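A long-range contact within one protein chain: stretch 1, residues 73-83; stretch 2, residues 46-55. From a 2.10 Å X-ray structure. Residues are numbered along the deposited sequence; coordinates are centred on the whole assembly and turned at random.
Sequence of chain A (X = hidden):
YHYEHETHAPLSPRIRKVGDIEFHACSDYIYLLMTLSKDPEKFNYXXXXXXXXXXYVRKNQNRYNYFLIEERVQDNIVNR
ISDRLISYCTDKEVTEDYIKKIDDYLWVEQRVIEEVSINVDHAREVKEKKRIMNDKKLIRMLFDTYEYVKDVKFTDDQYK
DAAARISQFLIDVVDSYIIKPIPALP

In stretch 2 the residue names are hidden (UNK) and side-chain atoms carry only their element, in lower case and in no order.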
# COMPACT_ATOMS: atom_id res chain seq x y z
N VAL A 73 -8.25 -2.79 -9.98
CA VAL A 73 -7.18 -2.83 -8.99
C VAL A 73 -6.25 -1.66 -9.27
O VAL A 73 -5.85 -0.93 -8.37
CB VAL A 73 -6.35 -4.12 -9.09
CG1 VAL A 73 -5.17 -4.04 -8.13
CG2 VAL A 73 -7.22 -5.32 -8.78
N GLN A 74 -5.88 -1.50 -10.53
CA GLN A 74 -5.00 -0.42 -10.87
C GLN A 74 -5.64 0.93 -10.50
O GLN A 74 -4.94 1.81 -10.00
CB GLN A 74 -4.65 -0.43 -12.35
CG GLN A 74 -3.25 0.14 -12.59
CD GLN A 74 -2.96 0.40 -14.04
OE1 GLN A 74 -3.73 1.07 -14.73
NE2 GLN A 74 -1.84 -0.13 -14.52
N ASP A 75 -6.95 1.08 -10.74
CA ASP A 75 -7.64 2.34 -10.42
C ASP A 75 -7.50 2.68 -8.94
O ASP A 75 -7.28 3.84 -8.57
CB ASP A 75 -9.15 2.30 -10.74
CG ASP A 75 -9.46 2.25 -12.24
OD1 ASP A 75 -8.63 2.70 -13.06
OD2 ASP A 75 -10.56 1.77 -12.60
N ASN A 76 -7.68 1.67 -8.08
CA ASN A 76 -7.54 1.93 -6.64
C ASN A 76 -6.10 2.18 -6.22
O ASN A 76 -5.87 2.88 -5.23
CB ASN A 76 -8.12 0.80 -5.79
CG ASN A 76 -9.65 0.80 -5.81
OD1 ASN A 76 -10.27 1.79 -6.19
ND2 ASN A 76 -10.25 -0.30 -5.37
N ILE A 77 -5.14 1.60 -6.94
CA ILE A 77 -3.73 1.86 -6.59
C ILE A 77 -3.51 3.35 -6.80
O ILE A 77 -2.98 4.04 -5.92
CB ILE A 77 -2.71 1.07 -7.49
CG1 ILE A 77 -2.71 -0.41 -7.10
CG2 ILE A 77 -1.27 1.61 -7.28
CD1 ILE A 77 -1.76 -1.26 -7.96
N VAL A 78 -3.95 3.85 -7.96
CA VAL A 78 -3.82 5.28 -8.28
C VAL A 78 -4.54 6.13 -7.23
O VAL A 78 -3.99 7.13 -6.75
CB VAL A 78 -4.40 5.61 -9.67
CG1 VAL A 78 -4.35 7.13 -9.91
CG2 VAL A 78 -3.60 4.88 -10.76
N ASN A 79 -5.76 5.73 -6.87
CA ASN A 79 -6.50 6.47 -5.86
C ASN A 79 -5.74 6.54 -4.56
O ASN A 79 -5.55 7.63 -4.00
CB ASN A 79 -7.87 5.84 -5.57
CG ASN A 79 -8.83 5.96 -6.74
OD1 ASN A 79 -8.73 6.88 -7.53
ND2 ASN A 79 -9.78 5.03 -6.83
N ARG A 80 -5.29 5.39 -4.07
CA ARG A 80 -4.56 5.34 -2.80
C ARG A 80 -3.31 6.21 -2.86
O ARG A 80 -2.98 6.90 -1.90
CB ARG A 80 -4.19 3.89 -2.42
CG ARG A 80 -5.37 3.08 -1.81
CD ARG A 80 -4.85 1.76 -1.23
NE ARG A 80 -4.23 0.93 -2.26
CZ ARG A 80 -4.89 0.05 -3.00
NH1 ARG A 80 -6.20 -0.10 -2.81
NH2 ARG A 80 -4.25 -0.70 -3.90
N ILE A 81 -2.62 6.19 -3.99
CA ILE A 81 -1.41 6.98 -4.10
C ILE A 81 -1.76 8.48 -4.01
O ILE A 81 -1.16 9.21 -3.22
CB ILE A 81 -0.67 6.68 -5.44
CG1 ILE A 81 0.05 5.31 -5.36
CG2 ILE A 81 0.32 7.79 -5.73
CD1 ILE A 81 0.71 4.84 -6.74
N SER A 82 -2.75 8.92 -4.78
CA SER A 82 -3.13 10.32 -4.73
C SER A 82 -3.54 10.68 -3.30
O SER A 82 -3.17 11.73 -2.80
CB SER A 82 -4.28 10.61 -5.70
OG SER A 82 -4.52 12.01 -5.71
N ASP A 83 -4.27 9.80 -2.62
CA ASP A 83 -4.65 10.14 -1.26
C ASP A 83 -3.44 10.30 -0.34
O ASP A 83 -3.45 11.15 0.55
CB ASP A 83 -5.63 9.11 -0.70
CG ASP A 83 -6.99 9.19 -1.40
OD1 ASP A 83 -7.25 10.19 -2.11
OD2 ASP A 83 -7.81 8.26 -1.23
N UNK A 46 -0.10 18.50 -10.06
CA UNK A 46 0.38 17.13 -9.92
C UNK A 46 -0.34 16.32 -8.81
O UNK A 46 -0.61 15.14 -8.99
c UNK A 46 1.86 17.13 -9.66
N UNK A 47 -0.68 16.97 -7.69
CA UNK A 47 -1.33 16.28 -6.58
C UNK A 47 -2.48 15.40 -7.04
O UNK A 47 -2.65 14.28 -6.56
c UNK A 47 0.18 17.02 -4.07
c UNK A 47 -0.70 18.03 -4.78
c UNK A 47 -1.81 17.29 -5.52
c UNK A 47 -1.30 19.05 -3.78
N UNK A 48 -3.28 15.90 -7.97
CA UNK A 48 -4.40 15.08 -8.44
C UNK A 48 -4.29 14.66 -9.91
O UNK A 48 -5.29 14.31 -10.54
c UNK A 48 -6.25 15.69 -6.77
c UNK A 48 -7.76 15.97 -6.72
c UNK A 48 -8.28 15.87 -5.31
c UNK A 48 -5.73 15.80 -8.20
n UNK A 48 -8.03 14.52 -4.71
N UNK A 49 -3.09 14.70 -10.47
CA UNK A 49 -2.91 14.30 -11.88
C UNK A 49 -2.94 12.77 -12.01
O UNK A 49 -1.89 12.12 -12.03
o UNK A 49 -0.33 15.02 -14.31
c UNK A 49 -1.57 14.80 -12.37
c UNK A 49 -1.36 14.52 -13.83
o UNK A 49 -2.20 13.83 -14.49
N UNK A 50 -4.14 12.20 -12.08
CA UNK A 50 -4.26 10.74 -12.15
C UNK A 50 -3.54 10.11 -13.35
O UNK A 50 -2.99 9.01 -13.26
c UNK A 50 -8.01 8.02 -10.21
n UNK A 50 -7.71 8.52 -9.01
c UNK A 50 -7.99 10.30 -11.12
n UNK A 50 -8.16 6.71 -10.38
c UNK A 50 -6.53 10.69 -10.95
n UNK A 50 -8.15 8.86 -11.23
c UNK A 50 -5.73 10.31 -12.19
N UNK A 51 -3.53 10.82 -14.47
CA UNK A 51 -2.87 10.29 -15.65
C UNK A 51 -1.39 10.10 -15.35
O UNK A 51 -0.87 9.02 -15.56
c UNK A 51 -4.61 11.33 -17.22
c UNK A 51 -2.37 10.65 -18.11
c UNK A 51 -3.09 11.23 -16.89
N UNK A 52 -0.72 11.12 -14.83
CA UNK A 52 0.68 10.93 -14.53
C UNK A 52 0.91 9.85 -13.48
O UNK A 52 1.79 9.00 -13.64
o UNK A 52 1.21 13.22 -15.06
c UNK A 52 1.32 12.23 -14.05
N UNK A 53 0.12 9.87 -12.41
CA UNK A 53 0.32 8.89 -11.36
C UNK A 53 0.18 7.49 -11.95
O UNK A 53 0.99 6.60 -11.65
c UNK A 53 -0.43 10.37 -9.42
c UNK A 53 -0.61 7.84 -9.23
c UNK A 53 -0.70 9.07 -10.19
c UNK A 53 -1.62 10.73 -8.50
N UNK A 54 -0.84 7.28 -12.78
CA UNK A 54 -0.99 5.95 -13.36
C UNK A 54 0.23 5.62 -14.21
O UNK A 54 0.61 4.46 -14.31
c UNK A 54 -5.72 4.62 -14.09
c UNK A 54 -2.25 5.86 -14.22
n UNK A 54 -5.49 5.93 -14.10
c UNK A 54 -3.73 4.25 -15.49
c UNK A 54 -2.49 4.43 -14.67
n UNK A 54 -6.79 4.15 -13.48
n UNK A 54 -4.90 3.80 -14.74
N UNK A 55 0.85 6.62 -14.81
CA UNK A 55 2.04 6.37 -15.61
C UNK A 55 3.15 5.87 -14.67
O UNK A 55 3.93 4.99 -15.03
c UNK A 55 3.59 7.42 -17.38
c UNK A 55 2.48 7.64 -16.35
c UNK A 55 2.49 10.64 -17.86
n UNK A 55 1.39 11.24 -18.27
n UNK A 55 3.21 11.17 -16.88
c UNK A 55 4.03 8.73 -18.02
n UNK A 55 2.86 9.50 -18.42

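Position 46 carries a single side-chain carbon and lies out of reach of stretch 1. One carbon is alanine, compact enough for a buried place. Position 47 has four carbons, forked at the second, which identifies leucine; the closest approach of its side chain to stretch 1 is 5.9 Å, from Leu47 CB to Ser82 OG, but its backbone O lies 3.1 Å from Ser82 OG, within hydrogen-bonding distance.

Position 48 shows four carbons in a row ending in nitrogen: lysine. Its CA is 4.1 Å from Ser82 OG, and the charged end is left exposed, as suits an amine. Position 49 has two carbons, the second bearing two oxygens, and points away from stretch 1. This is aspartate, at the N-cap of the helix that follows: Asp49 OD1 accepts from the backbone N of position 52 at 3.1 Å, satisfying an amide that has no helical carbonyl to bind.

Position 50 runs three carbons, a nitrogen, then a carbon carrying two more nitrogens, the mark of arginine. Its CA-to-CB bond points sideways, yet the long chain brings the guanidinium to stretch 1, where Arg50 NH1 donates to Asn79 OD1 in a very short 2.4 Å hydrogen bond. Val78 CG1 covers one face, 3.7 Å from Arg50 NH1.

Position 51 has one carbon carrying two others, valine; it points away and makes no contact here. Position 52, one carbon then one oxygen, is serine, whose hydroxyl reinforces the cap: Ser52 OG donates to Asp49 OD2 at 2.5 Å.

Position 53 has four carbons, forked at the first with one arm two carbons long: isoleucine. It points toward stretch 1, and its branched shape meets several neighbours: Ile53 CG2 lies 3.6 Å from Ile81 CG2 and 3.9 Å from Val78 CG1, while Ile53 CD1 is 3.9 Å from Ser82 CB.

Position 54 has three carbons, a nitrogen and a carbon carrying two more nitrogens, and its end reaches the side chains of Asp75 and Gln74; this is arginine. Arg54 NH2 forms a very short 2.4 Å salt bridge with Asp75 OD1, and Arg54 NE donates to Gln74 OE1 at 3.0 Å; a guanidinium can serve both acceptors along its edge while Val78 CG2 lies over one face. Position 55 has three carbons, a nitrogen and a carbon carrying two more nitrogens, exposed and out of reach of stretch 1: arginine, whose charge suits a solvent-facing site. Arg55 NH1 makes a weak 3.4 Å hydrogen bond to Ser52 OG.

The two helices cross at 110°, their axes approaching to 9.5 Å. Ile53 packs against Val78 and Ile81, while Arg50 and Arg54 extend to polar groups on stretch 1. Val78 joins these two modes, touching Ile53 and covering a face of each guanidinium.

Stretch 2 (46-55) ALKDRVSIRR
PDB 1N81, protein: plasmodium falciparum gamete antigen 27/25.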